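Side-chain contacts in dehydratase, IlvD/Edd family (Caulobacter crescentus, PDB 5OYN), which catalyses the dehydration of D-xylonate to 2-dehydro-3-deoxy-D-arabinonate, and of D-gluconate with similar efficiency, using a [2Fe-2S] cluster and magnesium: residues Ile57-Thr62 against Gln78-Gly83; Ser407-Glu412 against Arg416-Pro421. One frame throughout, in Å; residues are numbered along the deposited sequence.

Contact 1: residues Ile57-Thr62 against Gln78-Gly83; sequences IGIAQT and QRVRDG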
# COMPACT_ATOMS: atom_id res chain seq x y z
N ILE A 57 -20.46 3.78 2.29
CA ILE A 57 -20.37 3.13 0.99
C ILE A 57 -19.45 1.91 1.11
O ILE A 57 -18.25 2.05 1.28
CB ILE A 57 -19.86 4.09 -0.09
CG1 ILE A 57 -20.60 5.42 -0.01
CG2 ILE A 57 -20.02 3.44 -1.47
CD1 ILE A 57 -22.00 5.37 -0.60
N GLY A 58 -20.01 0.71 1.01
CA GLY A 58 -19.18 -0.46 0.90
C GLY A 58 -18.50 -0.53 -0.46
O GLY A 58 -19.02 -0.04 -1.47
N ILE A 59 -17.30 -1.11 -0.47
CA ILE A 59 -16.59 -1.45 -1.70
C ILE A 59 -16.26 -2.93 -1.59
O ILE A 59 -15.48 -3.34 -0.73
CB ILE A 59 -15.32 -0.60 -1.90
CG1 ILE A 59 -15.64 0.89 -1.83
CG2 ILE A 59 -14.67 -0.85 -3.26
CD1 ILE A 59 -14.42 1.77 -1.91
N ALA A 60 -16.89 -3.75 -2.43
CA ALA A 60 -16.67 -5.20 -2.36
C ALA A 60 -15.45 -5.53 -3.20
O ALA A 60 -15.53 -5.63 -4.43
CB ALA A 60 -17.90 -5.97 -2.79
N GLN A 61 -14.31 -5.69 -2.51
CA GLN A 61 -13.02 -5.92 -3.15
C GLN A 61 -12.90 -7.36 -3.62
O GLN A 61 -13.09 -8.30 -2.84
CB GLN A 61 -11.89 -5.62 -2.17
CG GLN A 61 -10.52 -5.88 -2.74
CD GLN A 61 -10.22 -5.01 -3.94
OE1 GLN A 61 -10.56 -5.36 -5.07
NE2 GLN A 61 -9.61 -3.85 -3.71
N THR A 62 -12.56 -7.54 -4.89
CA THR A 62 -12.38 -8.88 -5.42
C THR A 62 -10.95 -9.18 -5.81
O THR A 62 -10.62 -10.36 -6.03
CB THR A 62 -13.29 -9.09 -6.64
OG1 THR A 62 -13.03 -8.08 -7.63
CG2 THR A 62 -14.77 -9.07 -6.20
N GLN A 78 -8.33 2.85 -4.47
CA GLN A 78 -8.01 4.19 -3.98
C GLN A 78 -8.76 5.27 -4.76
O GLN A 78 -9.18 6.27 -4.18
CB GLN A 78 -6.50 4.44 -4.06
CG GLN A 78 -5.97 5.45 -3.02
CD GLN A 78 -6.75 5.44 -1.69
OE1 GLN A 78 -7.33 6.46 -1.27
NE2 GLN A 78 -6.75 4.27 -1.01
N ARG A 79 -8.89 5.09 -6.07
CA ARG A 79 -9.67 6.03 -6.87
C ARG A 79 -11.14 6.01 -6.47
O ARG A 79 -11.80 7.05 -6.40
CB ARG A 79 -9.52 5.69 -8.36
CG ARG A 79 -8.21 6.11 -9.00
CD ARG A 79 -7.77 7.44 -8.46
NE ARG A 79 -8.31 8.53 -9.25
CZ ARG A 79 -8.52 9.75 -8.78
NH1 ARG A 79 -8.23 10.05 -7.51
NH2 ARG A 79 -9.03 10.68 -9.58
N VAL A 80 -11.67 4.82 -6.19
CA VAL A 80 -13.05 4.72 -5.74
C VAL A 80 -13.24 5.46 -4.43
O VAL A 80 -14.23 6.17 -4.25
CB VAL A 80 -13.47 3.25 -5.61
CG1 VAL A 80 -14.92 3.16 -5.17
CG2 VAL A 80 -13.25 2.55 -6.89
N ARG A 81 -12.32 5.26 -3.48
CA ARG A 81 -12.37 5.97 -2.20
C ARG A 81 -12.37 7.47 -2.42
O ARG A 81 -13.12 8.20 -1.77
CB ARG A 81 -11.18 5.56 -1.31
CG ARG A 81 -11.36 4.21 -0.64
CD ARG A 81 -10.29 3.90 0.40
NE ARG A 81 -10.63 4.48 1.70
CZ ARG A 81 -10.17 5.65 2.16
NH1 ARG A 81 -9.33 6.39 1.42
NH2 ARG A 81 -10.53 6.10 3.35
N ASP A 82 -11.56 7.94 -3.36
CA ASP A 82 -11.49 9.38 -3.60
C ASP A 82 -12.80 9.88 -4.17
O ASP A 82 -13.27 10.96 -3.80
CB ASP A 82 -10.30 9.70 -4.51
CG ASP A 82 -8.95 9.68 -3.76
OD1 ASP A 82 -8.91 9.40 -2.53
OD2 ASP A 82 -7.92 9.96 -4.41
N GLY A 83 -13.42 9.11 -5.07
CA GLY A 83 -14.71 9.51 -5.61
C GLY A 83 -15.76 9.64 -4.52
O GLY A 83 -16.43 10.67 -4.40

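Contact 2: residues Ser407-Glu412 against Arg416-Pro421; sequences SVIGEE and RYLSQP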
# COMPACT_ATOMS: atom_id res chain seq x y z
N SER A 407 -22.05 -17.66 -33.28
CA SER A 407 -21.10 -16.63 -33.71
C SER A 407 -19.77 -17.22 -34.14
O SER A 407 -18.97 -16.52 -34.77
CB SER A 407 -20.84 -15.63 -32.60
OG SER A 407 -20.04 -16.20 -31.59
N VAL A 408 -19.56 -18.50 -33.88
CA VAL A 408 -18.26 -19.13 -33.96
C VAL A 408 -18.21 -20.24 -35.01
O VAL A 408 -17.14 -20.83 -35.23
CB VAL A 408 -17.86 -19.62 -32.55
CG1 VAL A 408 -16.94 -20.78 -32.54
CG2 VAL A 408 -17.29 -18.43 -31.75
N ILE A 409 -19.30 -20.45 -35.76
CA ILE A 409 -19.28 -21.43 -36.84
C ILE A 409 -18.27 -21.00 -37.89
O ILE A 409 -18.40 -19.92 -38.49
CB ILE A 409 -20.69 -21.60 -37.44
CG1 ILE A 409 -21.59 -22.41 -36.51
CG2 ILE A 409 -20.61 -22.30 -38.78
CD1 ILE A 409 -23.02 -21.97 -36.53
N GLY A 410 -17.26 -21.82 -38.10
CA GLY A 410 -16.29 -21.52 -39.13
C GLY A 410 -16.82 -21.83 -40.51
O GLY A 410 -17.76 -22.62 -40.68
N GLU A 411 -16.22 -21.21 -41.52
CA GLU A 411 -16.71 -21.43 -42.88
C GLU A 411 -16.41 -22.85 -43.37
O GLU A 411 -17.20 -23.41 -44.13
CB GLU A 411 -16.12 -20.39 -43.83
CG GLU A 411 -14.64 -20.50 -44.03
CD GLU A 411 -14.24 -20.22 -45.46
OE1 GLU A 411 -13.21 -19.53 -45.67
OE2 GLU A 411 -14.96 -20.68 -46.38
N GLU A 412 -15.30 -23.44 -42.93
CA GLU A 412 -15.04 -24.84 -43.26
C GLU A 412 -16.05 -25.76 -42.59
O GLU A 412 -16.53 -26.72 -43.20
CB GLU A 412 -13.61 -25.22 -42.87
CG GLU A 412 -12.95 -26.21 -43.82
CD GLU A 412 -12.94 -25.72 -45.27
OE1 GLU A 412 -12.59 -24.54 -45.50
OE2 GLU A 412 -13.28 -26.52 -46.17
N ARG A 416 -18.93 -28.20 -44.48
CA ARG A 416 -18.90 -29.64 -44.25
C ARG A 416 -20.25 -30.19 -43.79
O ARG A 416 -20.66 -31.27 -44.23
CB ARG A 416 -17.81 -29.99 -43.23
CG ARG A 416 -17.55 -31.48 -43.10
CD ARG A 416 -16.50 -31.82 -42.05
NE ARG A 416 -15.36 -30.90 -42.09
CZ ARG A 416 -14.34 -31.02 -42.94
NH1 ARG A 416 -14.33 -32.03 -43.82
NH2 ARG A 416 -13.34 -30.14 -42.91
N TYR A 417 -20.96 -29.47 -42.92
CA TYR A 417 -22.16 -30.03 -42.30
C TYR A 417 -23.44 -29.29 -42.65
O TYR A 417 -24.46 -29.93 -42.90
CB TYR A 417 -22.01 -30.07 -40.78
CG TYR A 417 -20.74 -30.72 -40.29
CD1 TYR A 417 -20.65 -32.11 -40.18
CD2 TYR A 417 -19.63 -29.96 -39.94
CE1 TYR A 417 -19.48 -32.71 -39.73
CE2 TYR A 417 -18.46 -30.55 -39.48
CZ TYR A 417 -18.39 -31.92 -39.38
OH TYR A 417 -17.23 -32.50 -38.94
N LEU A 418 -23.42 -27.97 -42.65
CA LEU A 418 -24.65 -27.20 -42.83
C LEU A 418 -24.89 -26.82 -44.28
O LEU A 418 -25.67 -25.90 -44.54
CB LEU A 418 -24.62 -25.95 -41.96
CG LEU A 418 -23.88 -26.04 -40.63
CD1 LEU A 418 -23.84 -24.68 -39.96
CD2 LEU A 418 -24.49 -27.09 -39.71
N SER A 419 -24.25 -27.50 -45.24
CA SER A 419 -24.28 -27.04 -46.62
C SER A 419 -24.78 -28.10 -47.62
O SER A 419 -24.51 -27.97 -48.82
CB SER A 419 -22.89 -26.54 -47.03
OG SER A 419 -22.76 -25.16 -46.77
N GLN A 420 -25.52 -29.12 -47.17
CA GLN A 420 -25.76 -30.05 -48.29
C GLN A 420 -27.01 -29.63 -49.08
O GLN A 420 -27.98 -29.13 -48.50
CB GLN A 420 -25.90 -31.49 -47.79
CG GLN A 420 -27.32 -31.94 -47.49
CD GLN A 420 -27.38 -33.36 -46.97
OE1 GLN A 420 -28.36 -33.76 -46.32
NE2 GLN A 420 -26.34 -34.13 -47.25
N PRO A 421 -26.97 -29.85 -50.40
CA PRO A 421 -27.90 -29.13 -51.31
C PRO A 421 -29.38 -29.14 -50.93
O PRO A 421 -30.00 -28.07 -50.91
CB PRO A 421 -27.66 -29.83 -52.65
CG PRO A 421 -26.21 -30.20 -52.58
CD PRO A 421 -25.95 -30.60 -51.15

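Contact 1: residues Ile57-Thr62 against Gln78-Gly83
Ile-59 and Val-80 meet in a small, buried, wholly apolar strand-to-helix contact, where strand 56-61 of the parallel sheet is covered by helix 73-87. The two side chains reach toward each other tip to tip. CD1 of Ile-59 lies 3.6 Å from CG1 of Val-80, while CG1 of Ile-59 lies 4.1 Å from CG1 of Val-80. The torsions account for this meeting. In Ile-59 the CG1 branch is anti to the carbonyl carbon (chi1 -54°) and runs on extended to CD1, whereas Val-80 presents the methyl that is anti to its backbone N. A third partner, Arg-81, adds its aliphatic part alone, with CG of Arg-81 4.1 Å from CD1 of Ile-59. Strand and helix belong to a beta-alpha-beta unit completed by strand 90-95, and the backbones stay well apart, with the CA atoms of Ile-59 and Val-80 separated by 8.2 Å. Ile-84, one turn further along the helix, and Pro-91 of the next strand also touch Ile-59, so the isoleucine is held from more than the helix segment.

The outer side of the helix is polar. Arg-79 pairs in the plane of its guanidinium with Asp-82, NH1 of Arg-79 to OD2 of Asp-82 at 3.1 Å, and forms a second salt bridge to Glu-49 of the second subunit. The guanidinium of Arg-81 makes a salt bridge to Asp-82 of that subunit, with a weak hydrogen bond from NH1 of Arg-81 to OE1 of Gln-78 in its own chain.

Contact 2: residues Ser407-Glu412 against Arg416-Pro421
Helix 411-417, a short helix of the C-terminal family region, brings Glu-412 and Arg-416 together one turn apart, and the residues flanking it meet through Ile-409 and Leu-418. The backbone link is the i to i+4 hydrogen bond from N of Arg-416 to O of Glu-412, 3.1 Å long.

The side chains of this pair cross obliquely without closing a salt bridge. Their nearest approach is between CG of Glu-412 and NH2 of Arg-416, at 4.1 Å, while OE2 of Glu-412 remains 4.9 Å from that same NH2. Carboxylate and guanidinium planes are 55° apart, which is also unlike a flat, paired arrangement. Opposite charges at this separation may still attract weakly. The arginine leaves the helix with CG anti to its backbone N (chi1 -171°) and then bends at chi3; CG of Arg-416 lies over the centre of one face of the Tyr-417 ring, 3.8 Å above the plane.

Gly-410 occupies the N-cap position, and Leu-418 is the first residue beyond the helix to leave helical backbone angles. The second meeting point therefore spans the whole helix, from the residue before its cap to the residue after its last turn. There CG2 of Ile-409 and CD1 of Leu-418 approach tip to tip, 4.2 Å apart. Ile-409 also packs on Pro-505. The ring of Tyr-417 meets those of Phe-413 and Phe-427, with planes at about 50° in both cases, and OH of Tyr-417 is hydrogen-bonded to O of Glu-453.

Following the chain from the N terminus, contact 1 comes first: 15 residues separate its segments, and it closes the connection from strand 56-61 into helix 73-87 within the N-terminal family region. The chain then passes through the rest of the parallel sheet and many further helices before reaching contact 2 in the C-terminal region. There the closure is far more local, with only three helical residues between the segments. The contacts lie in series, neither nested nor crossed. The centres of contacts 1 and 2 are about 48 Å apart, on opposite sides of the chain's centre. Their nearest atoms are about 26 Å apart. Contact 1 ties helix to sheet; contact 2 spans one short helix and the residues flanking it.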